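Local coordinates for TRAP dicarboxylate ABC transporter, substrate-binding protein (Roseobacter denitrificans, PDB 4OVQ), which binds beta-D-glucuronate and, as a periplasmic TRAP solute-binding protein, probably delivers it to a membrane transporter, at residues I92-V96 and G129-I135; A98-V102 and K124-A128; V101-I107 and L317-Q322; V111-F115 and W140-A145. One frame throughout, in Å; residues are numbered along the deposited sequence.

How the contacts relate
Contacts 1, 2 and 3 follow one loop, the chain between helices 89-92 and 111-118, as it meets other elements. Contacts 1 and 2 both use helix 121-132: contact 1 its C-terminal end, contact 2 the turn before. Contact 3 starts from V101 and V102 of contact 2 and turns to the C-terminal helix 315-322. Contact 4 lies nearer the centre of the chain, where helix 111-118 meets the end of strand 135-141. Contact 1 is partly buried and includes a water bridge. Contacts 2 and 3 are buried and mostly aliphatic. Contact 4 is buried too, but it packs an aromatic ring and a valine against a carboxylate.

Contact 1: residues I92-V96 and G129-I135; sequences IGPLV and GMAEKGI
K133 and I135 belong to the Schellman motif that ends helix 121-132, and both lie against the turn at L95 and V96. G134 is its C-prime residue, with positive phi. I135 N bonds to M130 O at 3.1 Å, and G134 N bonds to A131 O. K133 N reaches M130 O from the opposite face of the carbonyl plane. The K133 side chain runs alongside L95 and V96 in the opposite direction. A bend at its second torsion (chi2 -69°) lays the chain beside the L95 carbonyl, with K133 CG 3.5 Å from L95 O. One water accepts from K133 NZ at 3.0 Å and donates to L95 O at 2.6 Å. Replacing K133 by alanine would probably break this bridge and open a gap beside L95 and V96. V96 CG1 presses on the helix backbone, 3.4 Å from G129 C. I135 CD1 meets L95 CD2 tip to tip at 3.9 Å. The I92 and M130 side chains cross at about a right angle, with I92 CD1 3.9 Å from CE of the selenomethionine M130. The arrangement is that of a Schellman C-cap packed on a loop and leading into strand 135-141.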
loop_
_atom_site.group_PDB
_atom_site.type_symbol
_atom_site.label_atom_id
_atom_site.label_comp_id
_atom_site.label_asym_id
_atom_site.label_seq_id
_atom_site.Cartn_x
_atom_site.Cartn_y
_atom_site.Cartn_z
ATOM N N ILE A 92 7.484 1.678 -2.847
ATOM C CA ILE A 92 7.928 2.520 -3.976
ATOM C C ILE A 92 8.582 3.832 -3.517
ATOM O O ILE A 92 9.456 4.397 -4.219
ATOM C CB ILE A 92 6.778 2.810 -4.960
ATOM C CG1 ILE A 92 6.297 1.488 -5.592
ATOM C CG2 ILE A 92 7.205 3.840 -6.013
ATOM C CD1 ILE A 92 5.182 1.633 -6.513
ATOM N N GLY A 93 8.254 4.278 -2.314
ATOM C CA GLY A 93 8.701 5.587 -1.857
ATOM C C GLY A 93 10.202 5.753 -1.837
ATOM O O GLY A 93 10.689 6.814 -2.219
ATOM N N PRO A 94 10.930 4.728 -1.390
ATOM C CA PRO A 94 12.391 4.926 -1.334
ATOM C C PRO A 94 13.006 5.109 -2.729
ATOM O O PRO A 94 14.063 5.734 -2.828
ATOM C CB PRO A 94 12.882 3.647 -0.677
ATOM C CG PRO A 94 11.692 3.229 0.246
ATOM C CD PRO A 94 10.495 3.523 -0.648
ATOM N N LEU A 95 12.338 4.631 -3.779
ATOM C CA LEU A 95 12.820 4.763 -5.155
ATOM C C LEU A 95 12.391 6.091 -5.813
ATOM O O LEU A 95 13.097 6.617 -6.689
ATOM C CB LEU A 95 12.288 3.598 -5.990
ATOM C CG LEU A 95 12.450 3.691 -7.514
ATOM C CD1 LEU A 95 13.906 3.559 -7.889
ATOM C CD2 LEU A 95 11.623 2.639 -8.256
ATOM N N VAL A 96 11.232 6.614 -5.404
ATOM C CA VAL A 96 10.570 7.729 -6.071
ATOM C C VAL A 96 10.109 8.789 -5.073
ATOM O O VAL A 96 9.083 8.639 -4.428
ATOM C CB VAL A 96 9.299 7.253 -6.847
ATOM C CG1 VAL A 96 8.740 8.361 -7.714
ATOM C CG2 VAL A 96 9.587 6.038 -7.712
ATOM N N GLY A 129 6.896 11.245 -11.495
ATOM C CA GLY A 129 8.064 10.820 -10.747
ATOM C C GLY A 129 8.271 9.329 -10.918
ATOM O O GLY A 129 9.384 8.848 -11.083
HETATM N N MSE A 130 7.180 8.582 -10.904
HETATM C CA MSE A 130 7.287 7.140 -11.076
HETATM C C MSE A 130 7.783 6.785 -12.466
HETATM O O MSE A 130 8.705 5.982 -12.626
HETATM C CB MSE A 130 5.935 6.467 -10.781
HETATM C CG MSE A 130 5.613 6.455 -9.258
HETATM SE SE MSE A 130 3.888 5.592 -8.944
HETATM C CE MSE A 130 4.362 3.820 -9.602
ATOM N N ALA A 131 7.163 7.391 -13.478
ATOM C CA ALA A 131 7.514 7.129 -14.861
ATOM C C ALA A 131 9.001 7.442 -15.077
ATOM O O ALA A 131 9.704 6.696 -15.765
ATOM C CB ALA A 131 6.625 7.965 -15.792
ATOM N N GLU A 132 9.456 8.521 -14.430
ATOM C CA GLU A 132 10.856 8.954 -14.358
ATOM C C GLU A 132 11.837 7.880 -13.847
ATOM O O GLU A 132 12.996 7.842 -14.259
ATOM C CB GLU A 132 10.933 10.222 -13.482
ATOM C CG GLU A 132 12.296 10.552 -12.862
ATOM C CD GLU A 132 12.233 11.746 -11.894
ATOM O OE1 GLU A 132 11.391 12.649 -12.102
ATOM O OE2 GLU A 132 13.019 11.780 -10.916
ATOM N N LYS A 133 11.369 7.016 -12.948
ATOM C CA LYS A 133 12.150 5.867 -12.481
ATOM C C LYS A 133 11.763 4.540 -13.143
ATOM O O LYS A 133 12.054 3.476 -12.604
ATOM C CB LYS A 133 12.018 5.716 -10.959
ATOM C CG LYS A 133 12.522 6.900 -10.162
ATOM C CD LYS A 133 14.042 7.047 -10.222
ATOM C CE LYS A 133 14.461 8.333 -9.571
ATOM N NZ LYS A 133 15.805 8.206 -8.970
ATOM N N GLY A 134 11.103 4.605 -14.296
ATOM C CA GLY A 134 10.900 3.444 -15.135
ATOM C C GLY A 134 9.651 2.627 -14.858
ATOM O O GLY A 134 9.477 1.533 -15.393
ATOM N N ILE A 135 8.793 3.160 -13.996
ATOM C CA ILE A 135 7.571 2.450 -13.651
ATOM C C ILE A 135 6.313 3.292 -13.850
ATOM O O ILE A 135 6.096 4.292 -13.177
ATOM C CB ILE A 135 7.617 1.895 -12.236
ATOM C CG1 ILE A 135 7.692 2.977 -11.193
ATOM C CG2 ILE A 135 8.743 0.884 -12.065
ATOM C CD1 ILE A 135 8.110 2.440 -9.860
HETATM O O HOH W 1 15.693 6.626 -6.481
#

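Contact 2: residues A98-V102 and K124-A128; sequences AANVV and KIIAA
I126 spreads CG1, CG2 and CD1 over A98, A99, V101 and V102. Its CG1 lies beside the A98 carbonyl, 3.6 Å from A98 O. That oxygen accepts a hydrogen bond from the backbone N of V101, so the polar atom under the isoleucine has a partner. CG2 of I126 turns to the next residue and sits 3.9 Å from A99 CA. With CG1 anti to the carbonyl carbon (chi1 -70°) and the chain extended at chi2 (160°), CD1 of I126 reaches the two valines. There CD1 is 3.9 Å from V102 CG1 and 4.1 Å from V101 CG1. The I126 side chain meets V101 at about a right angle and V102 at a slant. A98 does the rest. Its methyl faces the helix, with A98 CB 4.0 Å from I125 O and 4.2 Å from I125 CG2. The backbones come close here: the CA atoms of A98 and I126 are 5.1 Å apart. Two alanines in a row fit this approach, since a single methyl is all that each brings. L89 lies on both I126 and V102, so helix 89-92 joins the same cluster. L317 of helix 315-322 lies on I125 and V101. Between the two segments the contact is made by shape and van der Waals packing, with no directional bond. That chemistry implies cohesion through the exclusion of water from a buried patch.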
loop_
_atom_site.group_PDB
_atom_site.type_symbol
_atom_site.label_atom_id
_atom_site.label_comp_id
_atom_site.label_asym_id
_atom_site.label_seq_id
_atom_site.Cartn_x
_atom_site.Cartn_y
_atom_site.Cartn_z
ATOM N N ALA A 98 8.534 11.601 -5.098
ATOM C CA ALA A 98 7.182 12.161 -5.154
ATOM C C ALA A 98 6.205 11.115 -4.640
ATOM O O ALA A 98 5.259 11.448 -3.934
ATOM C CB ALA A 98 6.818 12.639 -6.559
ATOM N N ALA A 99 6.449 9.841 -4.971
ATOM C CA ALA A 99 5.556 8.779 -4.515
ATOM C C ALA A 99 5.651 8.629 -3.022
ATOM O O ALA A 99 4.700 8.234 -2.352
ATOM C CB ALA A 99 5.889 7.463 -5.186
ATOM N N ASN A 100 6.815 8.964 -2.487
ATOM C CA ASN A 100 7.050 8.878 -1.068
ATOM C C ASN A 100 6.113 9.769 -0.240
ATOM O O ASN A 100 5.892 9.512 0.928
ATOM C CB ASN A 100 8.518 9.205 -0.788
ATOM C CG ASN A 100 9.083 8.437 0.385
ATOM O OD1 ASN A 100 8.596 7.375 0.762
ATOM N ND2 ASN A 100 10.166 8.957 0.951
ATOM N N VAL A 101 5.518 10.793 -0.853
ATOM C CA VAL A 101 4.605 11.661 -0.130
ATOM C C VAL A 101 3.376 10.924 0.463
ATOM O O VAL A 101 2.870 11.306 1.507
ATOM C CB VAL A 101 4.168 12.881 -0.983
ATOM C CG1 VAL A 101 3.056 12.523 -1.935
ATOM C CG2 VAL A 101 3.737 14.014 -0.079
ATOM N N VAL A 102 2.939 9.821 -0.155
ATOM C CA VAL A 102 1.729 9.145 0.319
ATOM C C VAL A 102 2.033 8.253 1.523
ATOM O O VAL A 102 1.112 7.744 2.170
ATOM C CB VAL A 102 1.005 8.344 -0.813
ATOM C CG1 VAL A 102 0.704 9.246 -1.992
ATOM C CG2 VAL A 102 1.799 7.166 -1.255
ATOM N N LYS A 124 -0.720 13.416 -10.892
ATOM C CA LYS A 124 0.084 13.582 -12.092
ATOM C C LYS A 124 1.555 13.691 -11.709
ATOM O O LYS A 124 2.422 13.123 -12.371
ATOM C CB LYS A 124 -0.362 14.843 -12.846
ATOM C CG LYS A 124 0.466 15.186 -14.076
ATOM C CD LYS A 124 -0.101 16.410 -14.813
ATOM C CE LYS A 124 0.586 16.643 -16.160
ATOM N NZ LYS A 124 0.149 15.678 -17.218
ATOM N N ILE A 125 1.830 14.448 -10.644
ATOM C CA ILE A 125 3.204 14.627 -10.162
ATOM C C ILE A 125 3.785 13.291 -9.690
ATOM O O ILE A 125 4.923 12.940 -10.035
ATOM C CB ILE A 125 3.271 15.657 -9.003
ATOM C CG1 ILE A 125 2.813 17.033 -9.487
ATOM C CG2 ILE A 125 4.685 15.734 -8.458
ATOM C CD1 ILE A 125 2.592 18.019 -8.366
ATOM N N ILE A 126 3.000 12.541 -8.920
ATOM C CA ILE A 126 3.445 11.232 -8.444
ATOM C C ILE A 126 3.702 10.296 -9.616
ATOM O O ILE A 126 4.726 9.636 -9.670
ATOM C CB ILE A 126 2.424 10.609 -7.475
ATOM C CG1 ILE A 126 2.412 11.394 -6.162
ATOM C CG2 ILE A 126 2.784 9.183 -7.204
ATOM C CD1 ILE A 126 1.200 11.214 -5.342
ATOM N N ALA A 127 2.777 10.259 -10.568
ATOM C CA ALA A 127 2.958 9.440 -11.772
ATOM C C ALA A 127 4.188 9.828 -12.577
ATOM O O ALA A 127 4.910 8.948 -13.071
ATOM C CB ALA A 127 1.712 9.501 -12.657
ATOM N N ALA A 128 4.423 11.137 -12.723
ATOM C CA ALA A 128 5.555 11.609 -13.475
ATOM C C ALA A 128 6.825 11.108 -12.822
ATOM O O ALA A 128 7.699 10.587 -13.502
ATOM C CB ALA A 128 5.556 13.110 -13.548
#

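Contact 3: residues V101-I107 and L317-Q322; sequences VVSLPFI and LVELIQ
V101 and V318 form the tight part of this contact. V101 CG2 lies 3.4 Å from V318 CG2, closer than usual for two methyl groups, as the side chains slide past each other in opposite directions. CG1 of V101 stands between its backbone N and carbonyl carbon (chi1 81°). From there it meets I321 tip to tip, 3.6 Å from I321 CD1. It also touches L317 CD2, at 3.8 Å. V101 therefore fits among three helix side chains, spaced one and then three residues apart along the same face. L104 adds to this side. Its CD1 approaches V318 CG2 at 3.9 Å, and the two side chains cross at about a right angle.

Toward I107 the packing changes. I107 CD1 reaches I321 CD1 at 3.8 Å, again nearly perpendicular, but V318 CG1 is 4.2 Å from the same I107 CD1. On the solvent side, Q322 is exposed. It touches with its aliphatic part, Q322 CG lying 4.2 Å from I107 CG1.

L104 to I107 form a type II beta turn with a weak closing bond, and F106 has positive phi within it. Y304 of helix 301-310 touches L104 and I107, and its hydroxyl bonds to P105 O. Helices 301-310 and 315-322, both late in the chain, thus pack on this loop. The arrangement is typical of an amphipathic helix: the apolar face of helix 315-322 docks on the largely buried loop 101-107, while the polar E319 and Q322 are exposed.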
loop_
_atom_site.group_PDB
_atom_site.type_symbol
_atom_site.label_atom_id
_atom_site.label_comp_id
_atom_site.label_asym_id
_atom_site.label_seq_id
_atom_site.Cartn_x
_atom_site.Cartn_y
_atom_site.Cartn_z
ATOM N N VAL A 101 5.518 10.793 -0.853
ATOM C CA VAL A 101 4.605 11.661 -0.130
ATOM C C VAL A 101 3.376 10.924 0.463
ATOM O O VAL A 101 2.870 11.306 1.507
ATOM C CB VAL A 101 4.168 12.881 -0.983
ATOM C CG1 VAL A 101 3.056 12.523 -1.935
ATOM C CG2 VAL A 101 3.737 14.014 -0.079
ATOM N N VAL A 102 2.939 9.821 -0.155
ATOM C CA VAL A 102 1.729 9.145 0.319
ATOM C C VAL A 102 2.033 8.253 1.523
ATOM O O VAL A 102 1.112 7.744 2.170
ATOM C CB VAL A 102 1.005 8.344 -0.813
ATOM C CG1 VAL A 102 0.704 9.246 -1.992
ATOM C CG2 VAL A 102 1.799 7.166 -1.255
ATOM N N SER A 103 3.325 8.103 1.826
ATOM C CA SER A 103 3.803 7.332 2.948
ATOM C C SER A 103 3.984 8.212 4.214
ATOM O O SER A 103 4.350 7.719 5.273
ATOM C CB SER A 103 5.089 6.623 2.544
ATOM O OG SER A 103 4.791 5.551 1.634
ATOM N N LEU A 104 3.697 9.499 4.104
ATOM C CA LEU A 104 3.692 10.361 5.301
ATOM C C LEU A 104 2.489 10.058 6.193
ATOM O O LEU A 104 1.344 10.061 5.750
ATOM C CB LEU A 104 3.708 11.841 4.906
ATOM C CG LEU A 104 5.072 12.304 4.389
ATOM C CD1 LEU A 104 4.923 13.611 3.601
ATOM C CD2 LEU A 104 6.099 12.449 5.524
ATOM N N PRO A 105 2.749 9.771 7.477
ATOM C CA PRO A 105 1.671 9.486 8.422
ATOM C C PRO A 105 0.692 10.659 8.527
ATOM O O PRO A 105 1.132 11.792 8.562
ATOM C CB PRO A 105 2.426 9.307 9.744
ATOM C CG PRO A 105 3.751 8.814 9.334
ATOM C CD PRO A 105 4.072 9.578 8.090
ATOM N N PHE A 106 -0.597 10.356 8.524
ATOM C CA PHE A 106 -1.642 11.352 8.739
ATOM C C PHE A 106 -1.689 12.442 7.664
ATOM O O PHE A 106 -2.085 13.583 7.959
ATOM C CB PHE A 106 -1.492 11.969 10.140
ATOM C CG PHE A 106 -1.573 10.960 11.266
ATOM C CD1 PHE A 106 -2.787 10.385 11.616
ATOM C CD2 PHE A 106 -0.437 10.595 11.970
ATOM C CE1 PHE A 106 -2.863 9.459 12.641
ATOM C CE2 PHE A 106 -0.505 9.678 12.995
ATOM C CZ PHE A 106 -1.725 9.111 13.335
ATOM N N ILE A 107 -1.316 12.119 6.425
ATOM C CA ILE A 107 -1.361 13.123 5.354
ATOM C C ILE A 107 -2.719 13.208 4.643
ATOM O O ILE A 107 -3.096 14.267 4.130
ATOM C CB ILE A 107 -0.221 12.952 4.330
ATOM C CG1 ILE A 107 -0.107 14.242 3.499
ATOM C CG2 ILE A 107 -0.447 11.740 3.448
ATOM C CD1 ILE A 107 0.988 14.212 2.480
ATOM N N LEU A 317 4.230 19.788 -2.789
ATOM C CA LEU A 317 3.377 18.622 -3.045
ATOM C C LEU A 317 2.620 18.281 -1.765
ATOM O O LEU A 317 1.412 17.996 -1.776
ATOM C CB LEU A 317 4.213 17.419 -3.509
ATOM C CG LEU A 317 3.491 16.119 -3.875
ATOM C CD1 LEU A 317 2.479 16.336 -4.958
ATOM C CD2 LEU A 317 4.532 15.102 -4.330
ATOM N N VAL A 318 3.341 18.319 -0.653
ATOM C CA VAL A 318 2.746 18.030 0.645
ATOM C C VAL A 318 1.660 19.046 0.984
ATOM O O VAL A 318 0.569 18.667 1.394
ATOM C CB VAL A 318 3.814 17.993 1.744
ATOM C CG1 VAL A 318 3.170 17.760 3.088
ATOM C CG2 VAL A 318 4.822 16.874 1.446
ATOM N N GLU A 319 1.950 20.330 0.790
ATOM C CA GLU A 319 0.980 21.392 1.090
ATOM C C GLU A 319 -0.254 21.301 0.185
ATOM O O GLU A 319 -1.389 21.496 0.631
ATOM C CB GLU A 319 1.637 22.766 0.956
ATOM C CG GLU A 319 2.788 22.998 1.927
ATOM C CD GLU A 319 3.480 24.333 1.702
ATOM O OE1 GLU A 319 3.157 25.007 0.704
ATOM O OE2 GLU A 319 4.349 24.715 2.516
ATOM N N LEU A 320 -0.015 20.985 -1.083
ATOM C CA LEU A 320 -1.074 20.774 -2.065
ATOM C C LEU A 320 -2.064 19.689 -1.626
ATOM O O LEU A 320 -3.277 19.836 -1.790
ATOM C CB LEU A 320 -0.423 20.385 -3.393
ATOM C CG LEU A 320 -1.310 20.090 -4.595
ATOM C CD1 LEU A 320 -1.987 21.352 -5.076
ATOM C CD2 LEU A 320 -0.459 19.478 -5.689
ATOM N N ILE A 321 -1.537 18.589 -1.082
ATOM C CA ILE A 321 -2.378 17.491 -0.614
ATOM C C ILE A 321 -3.172 17.914 0.614
ATOM O O ILE A 321 -4.374 17.640 0.718
ATOM C CB ILE A 321 -1.536 16.243 -0.256
ATOM C CG1 ILE A 321 -0.811 15.735 -1.504
ATOM C CG2 ILE A 321 -2.426 15.155 0.342
ATOM C CD1 ILE A 321 0.217 14.624 -1.230
ATOM N N GLN A 322 -2.500 18.578 1.544
ATOM C CA GLN A 322 -3.120 18.954 2.807
ATOM C C GLN A 322 -4.147 20.062 2.595
ATOM O O GLN A 322 -5.034 20.260 3.428
ATOM C CB GLN A 322 -2.054 19.399 3.809
ATOM C CG GLN A 322 -1.025 18.320 4.127
ATOM C CD GLN A 322 0.036 18.778 5.125
ATOM O OE1 GLN A 322 0.725 19.783 4.914
ATOM N NE2 GLN A 322 0.172 18.028 6.220
#

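Contact 4: residues V111-F115 and W140-A145; sequences VPHMF and WYDAGA
The first turn of helix 111-118 faces the end of strand 135-141 and the loop beyond it, with the CA atoms of V111 and G144 6.1 Å apart and those of F115 and W140 8.4 Å apart. The loop opens with an Asx turn. D142 OD1 accepts a hydrogen bond from G144 N at 2.8 Å, with an N-H...O angle of 159°. The donor comes to the anti side of the carboxylate and is tilted out of its plane. G144 has positive phi, which favours glycine.

The D142 carboxylate stands anti to its backbone N (chi1 -160°), which lays it against V111 and F115, side by side on the helix. V111 CG1 rests 3.4 Å from D142 OD1, an apolar carbon against an oxygen. V111 CG2 lies on the loop backbone, 3.7 Å from G144 CA. F115 meets D142 with the edge of its ring: CE2 is 3.8 Å from D142 CG, and D142 N lies in the ring plane. Ring and carboxylate planes are 83° apart. CE of M114, a selenomethionine, lies above one face of the ring, toward its rim.

An alanine in place of D142 would probably leave G144 N without its acceptor, free the turn to move, and open a gap beside V111 and F115. R266 of helix 248-282 makes a cation-pi contact with F115 and also touches D142. Next in the loop, A143 O accepts from the side chain of N208, which binds glucuronate. At the strand end, F115 CE1 lies 4.1 Å from W140 CB.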
loop_
_atom_site.group_PDB
_atom_site.type_symbol
_atom_site.label_atom_id
_atom_site.label_comp_id
_atom_site.label_asym_id
_atom_site.label_seq_id
_atom_site.Cartn_x
_atom_site.Cartn_y
_atom_site.Cartn_z
ATOM N N VAL A 111 -9.853 7.757 3.116
ATOM C CA VAL A 111 -9.659 7.183 1.795
ATOM C C VAL A 111 -10.334 8.031 0.715
ATOM O O VAL A 111 -9.731 8.329 -0.318
ATOM C CB VAL A 111 -10.135 5.728 1.735
ATOM C CG1 VAL A 111 -10.073 5.203 0.313
ATOM C CG2 VAL A 111 -9.316 4.872 2.689
ATOM N N PRO A 112 -11.589 8.446 0.947
ATOM C CA PRO A 112 -12.170 9.281 -0.107
ATOM C C PRO A 112 -11.332 10.515 -0.398
ATOM O O PRO A 112 -11.202 10.897 -1.562
ATOM C CB PRO A 112 -13.533 9.656 0.477
ATOM C CG PRO A 112 -13.912 8.433 1.244
ATOM C CD PRO A 112 -12.604 8.038 1.932
ATOM N N HIS A 113 -10.763 11.122 0.641
ATOM C CA HIS A 113 -9.841 12.243 0.460
ATOM C C HIS A 113 -8.636 11.871 -0.420
ATOM O O HIS A 113 -8.276 12.617 -1.327
ATOM C CB HIS A 113 -9.349 12.739 1.815
ATOM C CG HIS A 113 -8.452 13.934 1.733
ATOM N ND1 HIS A 113 -7.256 14.017 2.408
ATOM C CD2 HIS A 113 -8.584 15.104 1.065
ATOM C CE1 HIS A 113 -6.680 15.176 2.149
ATOM N NE2 HIS A 113 -7.468 15.857 1.339
HETATM N N MSE A 114 -8.013 10.724 -0.151
HETATM C CA MSE A 114 -6.865 10.269 -0.941
HETATM C C MSE A 114 -7.203 10.224 -2.427
HETATM O O MSE A 114 -6.418 10.669 -3.267
HETATM C CB MSE A 114 -6.413 8.875 -0.462
HETATM C CG MSE A 114 -5.383 8.104 -1.380
HETATM SE SE MSE A 114 -5.150 6.313 -0.632
HETATM C CE MSE A 114 -6.480 5.417 -1.784
ATOM N N PHE A 115 -8.346 9.646 -2.755
ATOM C CA PHE A 115 -8.684 9.452 -4.147
ATOM C C PHE A 115 -8.916 10.812 -4.785
ATOM O O PHE A 115 -8.503 11.033 -5.915
ATOM C CB PHE A 115 -9.877 8.516 -4.302
ATOM C CG PHE A 115 -9.505 7.048 -4.293
ATOM C CD1 PHE A 115 -8.783 6.500 -5.345
ATOM C CD2 PHE A 115 -9.889 6.226 -3.254
ATOM C CE1 PHE A 115 -8.447 5.160 -5.358
ATOM C CE2 PHE A 115 -9.557 4.879 -3.264
ATOM C CZ PHE A 115 -8.846 4.348 -4.324
ATOM N N TRP A 140 -5.189 3.308 -9.978
ATOM C CA TRP A 140 -5.021 3.292 -8.552
ATOM C C TRP A 140 -5.998 2.290 -7.864
ATOM O O TRP A 140 -7.215 2.268 -8.126
ATOM C CB TRP A 140 -5.271 4.687 -7.952
ATOM C CG TRP A 140 -4.446 5.798 -8.513
ATOM C CD1 TRP A 140 -4.911 6.882 -9.208
ATOM C CD2 TRP A 140 -3.029 5.967 -8.411
ATOM N NE1 TRP A 140 -3.869 7.693 -9.565
ATOM C CE2 TRP A 140 -2.703 7.170 -9.068
ATOM C CE3 TRP A 140 -1.997 5.224 -7.825
ATOM C CZ2 TRP A 140 -1.391 7.633 -9.179
ATOM C CZ3 TRP A 140 -0.691 5.708 -7.927
ATOM C CH2 TRP A 140 -0.409 6.894 -8.604
ATOM N N TYR A 141 -5.464 1.511 -6.937
ATOM C CA TYR A 141 -6.255 0.608 -6.116
ATOM C C TYR A 141 -6.368 1.126 -4.689
ATOM O O TYR A 141 -5.458 1.812 -4.192
ATOM C CB TYR A 141 -5.549 -0.750 -6.035
ATOM C CG TYR A 141 -5.748 -1.744 -7.152
ATOM C CD1 TYR A 141 -6.485 -1.465 -8.302
ATOM C CD2 TYR A 141 -5.196 -3.015 -7.019
ATOM C CE1 TYR A 141 -6.641 -2.435 -9.295
ATOM C CE2 TYR A 141 -5.347 -3.977 -7.985
ATOM C CZ TYR A 141 -6.068 -3.694 -9.107
ATOM O OH TYR A 141 -6.208 -4.684 -10.063
ATOM N N ASP A 142 -7.469 0.789 -4.015
ATOM C CA ASP A 142 -7.705 1.092 -2.600
ATOM C C ASP A 142 -7.020 0.051 -1.729
ATOM O O ASP A 142 -7.072 -1.160 -2.014
ATOM C CB ASP A 142 -9.228 1.014 -2.370
ATOM C CG ASP A 142 -9.698 1.745 -1.124
ATOM O OD1 ASP A 142 -8.907 2.054 -0.211
ATOM O OD2 ASP A 142 -10.919 2.027 -1.063
ATOM N N ALA A 143 -6.364 0.503 -0.658
ATOM C CA ALA A 143 -5.865 -0.391 0.398
ATOM C C ALA A 143 -6.248 0.139 1.763
ATOM O O ALA A 143 -5.646 -0.231 2.777
ATOM C CB ALA A 143 -4.348 -0.582 0.314
ATOM N N GLY A 144 -7.281 0.982 1.794
ATOM C CA GLY A 144 -7.797 1.483 3.041
ATOM C C GLY A 144 -6.798 2.218 3.901
ATOM O O GLY A 144 -5.826 2.779 3.417
ATOM N N ALA A 145 -7.139 2.307 5.188
ATOM C CA ALA A 145 -6.223 2.828 6.196
ATOM C C ALA A 145 -5.566 1.692 6.980
ATOM O O ALA A 145 -6.206 0.686 7.299
ATOM C CB ALA A 145 -6.948 3.735 7.157
#